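Local coordinates for putative flagellar hook-associated protein (Vibrio parahaemolyticus, PDB 3PWX) that is probably a structural component of the bacterial flagellum, a flagellin-family protein thought to act at the hook-filament junction, at residues 26-37 with 128-138; 98-109 with 119-127. One frame throughout, in Å; residues are numbered along the deposited sequence.

Interaction 1 of 2, residues 26-37 with 128-138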
loop_
_atom_site.group_PDB
_atom_site.type_symbol
_atom_site.label_atom_id
_atom_site.label_comp_id
_atom_site.label_asym_id
_atom_site.label_seq_id
_atom_site.Cartn_x
_atom_site.Cartn_y
_atom_site.Cartn_z
ATOM N N TYR A 26 -14.601 1.021 1.051
ATOM C CA TYR A 26 -13.261 1.586 1.187
ATOM C C TYR A 26 -13.197 2.561 2.335
ATOM O O TYR A 26 -12.238 2.566 3.073
ATOM C CB TYR A 26 -12.800 2.278 -0.068
ATOM C CG TYR A 26 -12.583 1.347 -1.233
ATOM C CD1 TYR A 26 -11.799 0.202 -1.108
ATOM C CD2 TYR A 26 -13.119 1.632 -2.480
ATOM C CE1 TYR A 26 -11.584 -0.693 -2.243
ATOM C CE2 TYR A 26 -12.907 0.761 -3.590
ATOM C CZ TYR A 26 -12.149 -0.398 -3.452
ATOM O OH TYR A 26 -11.913 -1.204 -4.550
ATOM N N GLN A 27 -14.209 3.397 2.513
ATOM C CA GLN A 27 -14.107 4.402 3.538
ATOM C C GLN A 27 -14.219 3.766 4.907
ATOM O O GLN A 27 -13.705 4.319 5.921
ATOM C CB GLN A 27 -15.136 5.499 3.356
ATOM C CG GLN A 27 -14.993 6.240 2.059
ATOM C CD GLN A 27 -15.761 7.533 2.089
ATOM O OE1 GLN A 27 -16.936 7.543 1.785
ATOM N NE2 GLN A 27 -15.091 8.644 2.494
ATOM N N SER A 28 -14.852 2.601 4.946
ATOM C CA SER A 28 -14.880 1.810 6.169
ATOM C C SER A 28 -13.547 1.144 6.454
ATOM O O SER A 28 -13.208 0.961 7.613
ATOM C CB SER A 28 -15.980 0.765 6.137
ATOM O OG SER A 28 -15.800 -0.122 7.212
ATOM N N ASN A 29 -12.787 0.782 5.418
ATOM C CA ASN A 29 -11.449 0.216 5.596
ATOM C C ASN A 29 -10.530 1.288 6.128
ATOM O O ASN A 29 -9.737 1.044 7.050
ATOM C CB ASN A 29 -10.910 -0.299 4.265
ATOM C CG ASN A 29 -11.574 -1.596 3.828
ATOM O OD1 ASN A 29 -12.411 -2.165 4.547
ATOM N ND2 ASN A 29 -11.205 -2.076 2.621
ATOM N N ILE A 30 -10.654 2.489 5.564
ATOM C CA ILE A 30 -9.840 3.615 5.972
ATOM C C ILE A 30 -10.112 4.116 7.442
ATOM O O ILE A 30 -9.173 4.289 8.238
ATOM C CB ILE A 30 -10.041 4.750 4.998
ATOM C CG1 ILE A 30 -9.697 4.275 3.575
ATOM C CG2 ILE A 30 -9.267 5.991 5.419
ATOM C CD1 ILE A 30 -9.746 5.430 2.579
ATOM N N ALA A 31 -11.366 4.347 7.812
ATOM C CA ALA A 31 -11.688 4.600 9.210
ATOM C C ALA A 31 -11.136 3.436 10.071
ATOM O O ALA A 31 -10.588 3.657 11.136
ATOM C CB ALA A 31 -13.189 4.765 9.408
ATOM N N ASN A 32 -11.266 2.183 9.627
ATOM C CA ASN A 32 -10.758 1.146 10.537
ATOM C C ASN A 32 -9.266 1.153 10.630
ATOM O O ASN A 32 -8.698 0.852 11.687
ATOM C CB ASN A 32 -11.345 -0.221 10.277
ATOM C CG ASN A 32 -12.813 -0.260 10.634
ATOM O OD1 ASN A 32 -13.225 0.401 11.578
ATOM N ND2 ASN A 32 -13.615 -1.025 9.893
ATOM N N LEU A 33 -8.612 1.562 9.556
ATOM C CA LEU A 33 -7.156 1.539 9.571
ATOM C C LEU A 33 -6.650 2.690 10.495
ATOM O O LEU A 33 -5.724 2.505 11.294
ATOM C CB LEU A 33 -6.575 1.551 8.145
ATOM C CG LEU A 33 -5.057 1.651 7.994
ATOM C CD1 LEU A 33 -4.312 0.623 8.876
ATOM C CD2 LEU A 33 -4.667 1.501 6.542
ATOM N N LYS A 34 -7.328 3.834 10.433
ATOM C CA LYS A 34 -6.990 4.973 11.264
ATOM C C LYS A 34 -7.088 4.632 12.739
ATOM O O LYS A 34 -6.320 5.152 13.590
ATOM C CB LYS A 34 -7.905 6.140 10.971
ATOM C CG LYS A 34 -7.739 6.724 9.566
ATOM C CD LYS A 34 -8.320 8.110 9.481
ATOM C CE LYS A 34 -7.508 9.009 10.451
ATOM N NZ LYS A 34 -7.168 10.334 9.808
ATOM N N THR A 35 -8.051 3.771 13.044
ATOM C CA THR A 35 -8.286 3.375 14.412
ATOM C C THR A 35 -7.178 2.511 14.932
ATOM O O THR A 35 -6.802 2.614 16.065
ATOM C CB THR A 35 -9.563 2.575 14.536
ATOM O OG1 THR A 35 -10.652 3.485 14.367
ATOM C CG2 THR A 35 -9.634 1.916 15.955
ATOM N N THR A 36 -6.676 1.656 14.077
ATOM C CA THR A 36 -5.655 0.688 14.401
ATOM C C THR A 36 -4.360 1.439 14.459
ATOM O O THR A 36 -3.500 1.134 15.281
ATOM C CB THR A 36 -5.612 -0.262 13.229
ATOM O OG1 THR A 36 -6.850 -0.970 13.223
ATOM C CG2 THR A 36 -4.469 -1.231 13.321
ATOM N N LEU A 37 -4.213 2.462 13.623
ATOM C CA LEU A 37 -2.969 3.172 13.616
ATOM C C LEU A 37 -2.879 3.975 14.871
ATOM O O LEU A 37 -1.825 3.940 15.492
ATOM C CB LEU A 37 -2.799 4.048 12.378
ATOM C CG LEU A 37 -2.586 3.399 11.017
ATOM C CD1 LEU A 37 -2.490 4.513 9.971
ATOM C CD2 LEU A 37 -1.343 2.546 11.022
ATOM N N VAL A 128 -3.768 -3.107 4.035
ATOM C CA VAL A 128 -5.191 -2.880 3.917
ATOM C C VAL A 128 -5.441 -2.139 2.618
ATOM O O VAL A 128 -4.720 -1.137 2.275
ATOM C CB VAL A 128 -5.638 -2.017 5.143
ATOM C CG1 VAL A 128 -6.873 -1.162 4.863
ATOM C CG2 VAL A 128 -5.887 -2.933 6.292
ATOM N N THR A 129 -6.472 -2.595 1.913
ATOM C CA THR A 129 -6.921 -2.006 0.631
ATOM C C THR A 129 -7.792 -0.789 0.919
ATOM O O THR A 129 -8.766 -0.890 1.674
ATOM C CB THR A 129 -7.714 -3.000 -0.156
ATOM O OG1 THR A 129 -6.821 -4.051 -0.513
ATOM C CG2 THR A 129 -8.272 -2.382 -1.461
ATOM N N VAL A 130 -7.464 0.349 0.321
ATOM C CA VAL A 130 -8.089 1.541 0.745
ATOM C C VAL A 130 -8.714 2.288 -0.432
ATOM O O VAL A 130 -9.332 3.336 -0.219
ATOM C CB VAL A 130 -7.086 2.448 1.551
ATOM C CG1 VAL A 130 -6.560 1.703 2.810
ATOM C CG2 VAL A 130 -5.922 2.946 0.685
ATOM N N ALA A 131 -8.490 1.791 -1.661
ATOM C CA ALA A 131 -9.190 2.207 -2.876
ATOM C C ALA A 131 -8.818 1.181 -3.932
ATOM O O ALA A 131 -7.835 0.451 -3.752
ATOM C CB ALA A 131 -8.809 3.621 -3.350
ATOM N N LYS A 132 -9.582 1.119 -5.031
ATOM C CA LYS A 132 -9.361 0.130 -6.046
ATOM C C LYS A 132 -7.903 0.059 -6.403
ATOM O O LYS A 132 -7.357 1.015 -6.933
ATOM C CB LYS A 132 -10.172 0.448 -7.293
ATOM C CG LYS A 132 -10.220 -0.753 -8.301
ATOM C CD LYS A 132 -10.559 -2.088 -7.565
ATOM C CE LYS A 132 -11.168 -3.183 -8.500
ATOM N NZ LYS A 132 -10.140 -4.262 -8.754
ATOM N N GLY A 133 -7.293 -1.090 -6.157
ATOM C CA GLY A 133 -5.876 -1.298 -6.461
ATOM C C GLY A 133 -4.823 -0.493 -5.656
ATOM O O GLY A 133 -3.685 -0.328 -6.120
ATOM N N VAL A 134 -5.191 -0.034 -4.450
ATOM C CA VAL A 134 -4.298 0.715 -3.632
ATOM C C VAL A 134 -4.250 0.129 -2.219
ATOM O O VAL A 134 -5.281 0.063 -1.548
ATOM C CB VAL A 134 -4.749 2.216 -3.535
ATOM C CG1 VAL A 134 -3.740 3.046 -2.654
ATOM C CG2 VAL A 134 -5.004 2.822 -4.951
ATOM N N THR A 135 -3.064 -0.240 -1.737
ATOM C CA THR A 135 -2.972 -0.732 -0.379
ATOM C C THR A 135 -2.132 0.166 0.489
ATOM O O THR A 135 -1.194 0.836 0.031
ATOM C CB THR A 135 -2.358 -2.126 -0.306
ATOM O OG1 THR A 135 -0.969 -1.998 -0.605
ATOM C CG2 THR A 135 -3.035 -3.084 -1.278
HETATM N N MSE A 136 -2.475 0.200 1.758
HETATM C CA MSE A 136 -1.685 1.025 2.694
HETATM C C MSE A 136 -1.144 0.080 3.766
HETATM O O MSE A 136 -1.888 -0.826 4.211
HETATM C CB MSE A 136 -2.554 2.091 3.307
HETATM C CG MSE A 136 -2.058 2.581 4.641
HETATM SE SE MSE A 136 -0.684 3.991 4.332
HETATM C CE MSE A 136 -1.869 4.921 2.992
ATOM N N ASP A 137 0.135 0.212 4.133
ATOM C CA ASP A 137 0.716 -0.656 5.174
ATOM C C ASP A 137 0.140 -0.255 6.505
ATOM O O ASP A 137 0.000 0.913 6.784
ATOM C CB ASP A 137 2.250 -0.582 5.178
ATOM C CG ASP A 137 2.879 -1.056 3.830
ATOM O OD1 ASP A 137 2.228 -1.811 3.015
ATOM O OD2 ASP A 137 4.057 -0.678 3.590
ATOM N N SER A 138 -0.200 -1.216 7.343
ATOM C CA SER A 138 -1.014 -0.971 8.530
ATOM C C SER A 138 -0.349 -1.390 9.805
ATOM O O SER A 138 -0.883 -1.112 10.912
ATOM C CB SER A 138 -2.361 -1.702 8.364
ATOM O OG SER A 138 -2.160 -3.112 8.322
#
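Tyr26 lays its ring flat over the backbone at Ala131: CA of Ala131 stands 3.6 Å from the ring centroid, a CH-pi contact squarely over the face. With CG anti to the carbonyl carbon (chi1 -67°), the ring is carried along the backbone from Val130 to Lys132, and its OH comes to 3.2 Å from CA of Lys132 without a hydrogen bond to the Lys132 backbone. Thr129 adds its CG2 obliquely at CE1. One turn on, Asn29 supplies the polar link, its ND2 donating to the carbonyl O of Thr129 at 2.9 Å; the N-H...O angle is 155°, and the donor is slightly tilted from the carbonyl plane. Ile30 brings CG1 to 3.8 Å from CB of Val130, the two side chains crossing at about a right angle. Leu33 sends its CD2 branch between CG1 of Val128 (3.8 Å) and CG of the selenomethionine Met136, thus touching both strands.

What receives these side chains is a beta hairpin, strands 127-131 and 134-137 joined by a type II turn with Gly133 at positive phi, lying across the long N-terminal helix 7-61. Residues 26-37 lie within a part of this helix predicted to form a coiled coil. The helix and first strand run at 128° to each other, their axes 7.2 Å apart at closest approach. Further out, His211 of helix 172-223 bonds the carbonyl O of Val130, and its ring meets that of Tyr26 with nearly parallel planes. The ladder of Val134, Thr135 and Met136 continues antiparallel into a strand of the second subunit.

Interaction 2 of 2, residues 98-109 with 119-127; sequences FLFSGTKTDTAA and VEGNSDVRV
The guanidinium of Arg126 has the carbonyl O of Gly102 over one face, 3.6 Å above the plane and offset toward the rim, while CG2 of Thr105 approaches obliquely, 3.9 Å from NH1. Bends at chi2 and chi3 fold the arginine back over Gly102 and Thr105. The Phe98 ring carries CA of Ala108 over the centre of one face and CA of Asp106 in plane at its edge.

The amide of Asn122 is gripped at both ends. Its OD1 accepts from the backbone N of Thr103 at 2.9 Å and from the N of Asp124, the donors arriving from opposite faces of the amide plane. The second bond makes an Asx turn. Its ND2 donates in the amide plane to OG1 of Thr103 (2.8 Å), whose hydroxyl in turn donates to OD2 of Asp124 at 2.8 Å, meeting that oxygen from above the carboxylate plane. This chain of bonds fixes the rotation of the asparagine; CG sits between backbone N and carbonyl carbon (chi1 68°).

Without regular strands, two loops are joined: 98-109, a run of beta turns, and 119-127, leading to strand 127-131. The side chain of Thr105 lies about 4 Å from that of His97, seen to bind magnesium in this protein though not in this chain, and about 5 Å from a bound magnesium ion. Gly102, at positive phi in the type II' turn, has CA only 3.2 Å from OD1 of Asn122. Backbone bonds continue the join: Asn122 N to Ser101 O, and Glu120 N and Gly121 N both to Ala109 O.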
loop_
_atom_site.group_PDB
_atom_site.type_symbol
_atom_site.label_atom_id
_atom_site.label_comp_id
_atom_site.label_asym_id
_atom_site.label_seq_id
_atom_site.Cartn_x
_atom_site.Cartn_y
_atom_site.Cartn_z
ATOM N N PHE A 98 -1.234 -10.010 18.641
ATOM C CA PHE A 98 -0.087 -9.156 18.977
ATOM C C PHE A 98 0.157 -8.051 17.953
ATOM O O PHE A 98 0.542 -8.286 16.850
ATOM C CB PHE A 98 1.180 -9.956 19.273
ATOM C CG PHE A 98 1.090 -10.748 20.532
ATOM C CD1 PHE A 98 1.339 -10.149 21.772
ATOM C CD2 PHE A 98 0.689 -12.073 20.494
ATOM C CE1 PHE A 98 1.220 -10.902 22.971
ATOM C CE2 PHE A 98 0.578 -12.816 21.669
ATOM C CZ PHE A 98 0.841 -12.241 22.905
ATOM N N LEU A 99 -0.070 -6.818 18.361
ATOM C CA LEU A 99 0.032 -5.661 17.501
ATOM C C LEU A 99 1.377 -5.525 16.785
ATOM O O LEU A 99 1.474 -4.988 15.711
ATOM C CB LEU A 99 -0.204 -4.445 18.421
ATOM C CG LEU A 99 -1.555 -3.703 18.328
ATOM C CD1 LEU A 99 -2.793 -4.618 18.014
ATOM C CD2 LEU A 99 -1.791 -2.787 19.589
ATOM N N PHE A 100 2.443 -5.994 17.409
ATOM C CA PHE A 100 3.783 -5.528 16.987
ATOM C C PHE A 100 4.670 -6.645 16.581
ATOM O O PHE A 100 5.904 -6.411 16.471
ATOM C CB PHE A 100 4.536 -4.713 18.073
ATOM C CG PHE A 100 3.983 -3.370 18.290
ATOM C CD1 PHE A 100 3.448 -3.031 19.513
ATOM C CD2 PHE A 100 3.966 -2.405 17.244
ATOM C CE1 PHE A 100 2.942 -1.767 19.721
ATOM C CE2 PHE A 100 3.425 -1.183 17.446
ATOM C CZ PHE A 100 2.917 -0.857 18.705
ATOM N N SER A 101 4.065 -7.811 16.372
ATOM C CA SER A 101 4.771 -9.011 15.985
ATOM C C SER A 101 4.952 -9.293 14.476
ATOM O O SER A 101 5.389 -10.410 14.076
ATOM C CB SER A 101 4.084 -10.210 16.671
ATOM O OG SER A 101 4.451 -10.216 18.073
ATOM N N GLY A 102 4.658 -8.339 13.612
ATOM C CA GLY A 102 4.786 -8.661 12.216
ATOM C C GLY A 102 3.688 -9.668 11.854
ATOM O O GLY A 102 2.561 -9.505 12.251
ATOM N N THR A 103 3.978 -10.715 11.080
ATOM C CA THR A 103 2.893 -11.655 10.720
ATOM C C THR A 103 2.713 -12.805 11.701
ATOM O O THR A 103 1.862 -13.663 11.485
ATOM C CB THR A 103 3.068 -12.270 9.364
ATOM O OG1 THR A 103 4.425 -12.709 9.236
ATOM C CG2 THR A 103 2.684 -11.274 8.281
ATOM N N LYS A 104 3.506 -12.847 12.752
ATOM C CA LYS A 104 3.373 -13.909 13.773
ATOM C C LYS A 104 2.390 -13.417 14.880
ATOM O O LYS A 104 2.818 -13.161 16.028
ATOM C CB LYS A 104 4.732 -14.228 14.390
ATOM C CG LYS A 104 5.856 -14.689 13.493
ATOM C CD LYS A 104 6.992 -15.095 14.429
ATOM C CE LYS A 104 8.207 -15.681 13.746
ATOM N NZ LYS A 104 9.089 -16.295 14.812
ATOM N N THR A 105 1.105 -13.282 14.520
ATOM C CA THR A 105 0.095 -12.526 15.271
ATOM C C THR A 105 -0.304 -13.146 16.612
ATOM O O THR A 105 -0.829 -12.442 17.487
ATOM C CB THR A 105 -1.195 -12.320 14.440
ATOM O OG1 THR A 105 -1.521 -13.550 13.793
ATOM C CG2 THR A 105 -1.043 -11.202 13.292
ATOM N N ASP A 106 -0.070 -14.456 16.788
ATOM C CA ASP A 106 -0.290 -15.109 18.087
ATOM C C ASP A 106 0.987 -15.281 18.922
ATOM O O ASP A 106 1.000 -15.898 19.967
ATOM C CB ASP A 106 -1.003 -16.435 17.885
ATOM C CG ASP A 106 -2.327 -16.259 17.197
ATOM O OD1 ASP A 106 -3.243 -15.672 17.809
ATOM O OD2 ASP A 106 -2.453 -16.684 16.023
ATOM N N THR A 107 2.078 -14.729 18.460
ATOM C CA THR A 107 3.259 -14.863 19.222
ATOM C C THR A 107 3.710 -13.480 19.753
ATOM O O THR A 107 3.737 -12.507 19.003
ATOM C CB THR A 107 4.323 -15.753 18.502
ATOM O OG1 THR A 107 5.564 -15.078 18.424
ATOM C CG2 THR A 107 3.923 -16.095 17.105
ATOM N N ALA A 108 3.981 -13.420 21.074
ATOM C CA ALA A 108 4.502 -12.225 21.751
ATOM C C ALA A 108 5.701 -11.696 21.003
ATOM O O ALA A 108 6.528 -12.466 20.577
ATOM C CB ALA A 108 4.912 -12.591 23.127
ATOM N N ALA A 109 5.812 -10.387 20.829
ATOM C CA ALA A 109 6.934 -9.783 20.070
ATOM C C ALA A 109 8.272 -9.969 20.784
ATOM O O ALA A 109 9.316 -10.137 20.125
ATOM C CB ALA A 109 6.691 -8.339 19.875
ATOM N N VAL A 119 13.826 -10.805 20.398
ATOM C CA VAL A 119 12.667 -10.401 19.614
ATOM C C VAL A 119 12.097 -11.568 18.878
ATOM O O VAL A 119 12.735 -12.095 17.965
ATOM C CB VAL A 119 12.926 -9.203 18.695
ATOM C CG1 VAL A 119 11.661 -8.937 17.899
ATOM C CG2 VAL A 119 13.257 -7.916 19.532
ATOM N N GLU A 120 10.899 -12.012 19.246
ATOM C CA GLU A 120 10.324 -13.120 18.452
ATOM C C GLU A 120 9.347 -12.715 17.382
ATOM O O GLU A 120 9.012 -13.538 16.560
ATOM C CB GLU A 120 9.704 -14.186 19.325
ATOM C CG GLU A 120 10.641 -15.328 19.624
ATOM C CD GLU A 120 10.337 -15.907 20.986
ATOM O OE1 GLU A 120 9.229 -15.585 21.496
ATOM O OE2 GLU A 120 11.185 -16.639 21.572
ATOM N N GLY A 121 8.902 -11.459 17.361
ATOM C CA GLY A 121 8.098 -10.960 16.259
ATOM C C GLY A 121 8.988 -11.002 15.038
ATOM O O GLY A 121 10.210 -11.047 15.212
ATOM N N ASN A 122 8.406 -10.988 13.830
ATOM C CA ASN A 122 9.175 -10.826 12.609
ATOM C C ASN A 122 8.907 -9.397 12.125
ATOM O O ASN A 122 8.302 -8.613 12.857
ATOM C CB ASN A 122 8.841 -11.934 11.556
ATOM C CG ASN A 122 7.392 -11.819 10.990
ATOM O OD1 ASN A 122 6.864 -10.721 10.869
ATOM N ND2 ASN A 122 6.764 -12.924 10.680
ATOM N N SER A 123 9.321 -9.032 10.908
ATOM C CA SER A 123 9.144 -7.641 10.504
ATOM C C SER A 123 8.306 -7.447 9.222
ATOM O O SER A 123 8.442 -6.433 8.463
ATOM C CB SER A 123 10.495 -6.955 10.459
ATOM O OG SER A 123 11.152 -7.397 9.308
ATOM N N ASP A 124 7.424 -8.424 8.992
ATOM C CA ASP A 124 6.508 -8.424 7.887
ATOM C C ASP A 124 5.477 -7.313 7.972
ATOM O O ASP A 124 4.993 -6.963 9.066
ATOM C CB ASP A 124 5.767 -9.756 7.885
ATOM C CG ASP A 124 6.598 -10.882 7.310
ATOM O OD1 ASP A 124 7.820 -10.663 7.133
ATOM O OD2 ASP A 124 6.030 -11.978 7.065
ATOM N N VAL A 125 5.053 -6.816 6.830
ATOM C CA VAL A 125 4.023 -5.794 6.841
ATOM C C VAL A 125 2.712 -6.453 6.506
ATOM O O VAL A 125 2.699 -7.383 5.757
ATOM C CB VAL A 125 4.331 -4.623 5.808
ATOM C CG1 VAL A 125 5.629 -3.909 6.264
ATOM C CG2 VAL A 125 4.500 -5.169 4.443
ATOM N N ARG A 126 1.642 -6.040 7.151
ATOM C CA ARG A 126 0.314 -6.300 6.668
ATOM C C ARG A 126 -0.150 -5.044 5.950
ATOM O O ARG A 126 0.321 -3.877 6.241
ATOM C CB ARG A 126 -0.652 -6.525 7.829
ATOM C CG ARG A 126 -0.631 -7.909 8.462
ATOM C CD ARG A 126 0.195 -7.935 9.714
ATOM N NE ARG A 126 -0.569 -8.030 10.953
ATOM C CZ ARG A 126 -0.462 -7.153 11.947
ATOM N NH1 ARG A 126 -1.141 -7.307 13.093
ATOM N NH2 ARG A 126 0.352 -6.122 11.808
ATOM N N VAL A 127 -1.088 -5.272 5.045
ATOM C CA VAL A 127 -1.684 -4.236 4.212
ATOM C C VAL A 127 -3.206 -4.266 4.326
ATOM O O VAL A 127 -3.846 -5.322 4.591
ATOM C CB VAL A 127 -1.344 -4.441 2.709
ATOM C CG1 VAL A 127 0.166 -4.597 2.511
ATOM C CG2 VAL A 127 -2.092 -5.612 2.147
HETATM O O HOH W 1 8.563 -7.846 15.377
#

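Both contacts involve the part of the chain that connects the long helices, but their chemistry differs. Interaction 1 sets a hairpin on helix 7-61 largely through apolar side chains and one aromatic face, with several buried residues at its centre; its outer strand also joins the second subunit. Interaction 2, loop against loop, relies on amide, hydroxyl, carboxylate and backbone bonds nearer the surface, and no other chain of the assembly touches it. Their centres lie 19 Å apart, yet they meet where 119-127 runs into the hairpin: Ser138 N probably bonds Arg126 O, and Val127 packs on Thr135. Along the sequence, 98-109 and 119-127 both fall between the segments of interaction 1.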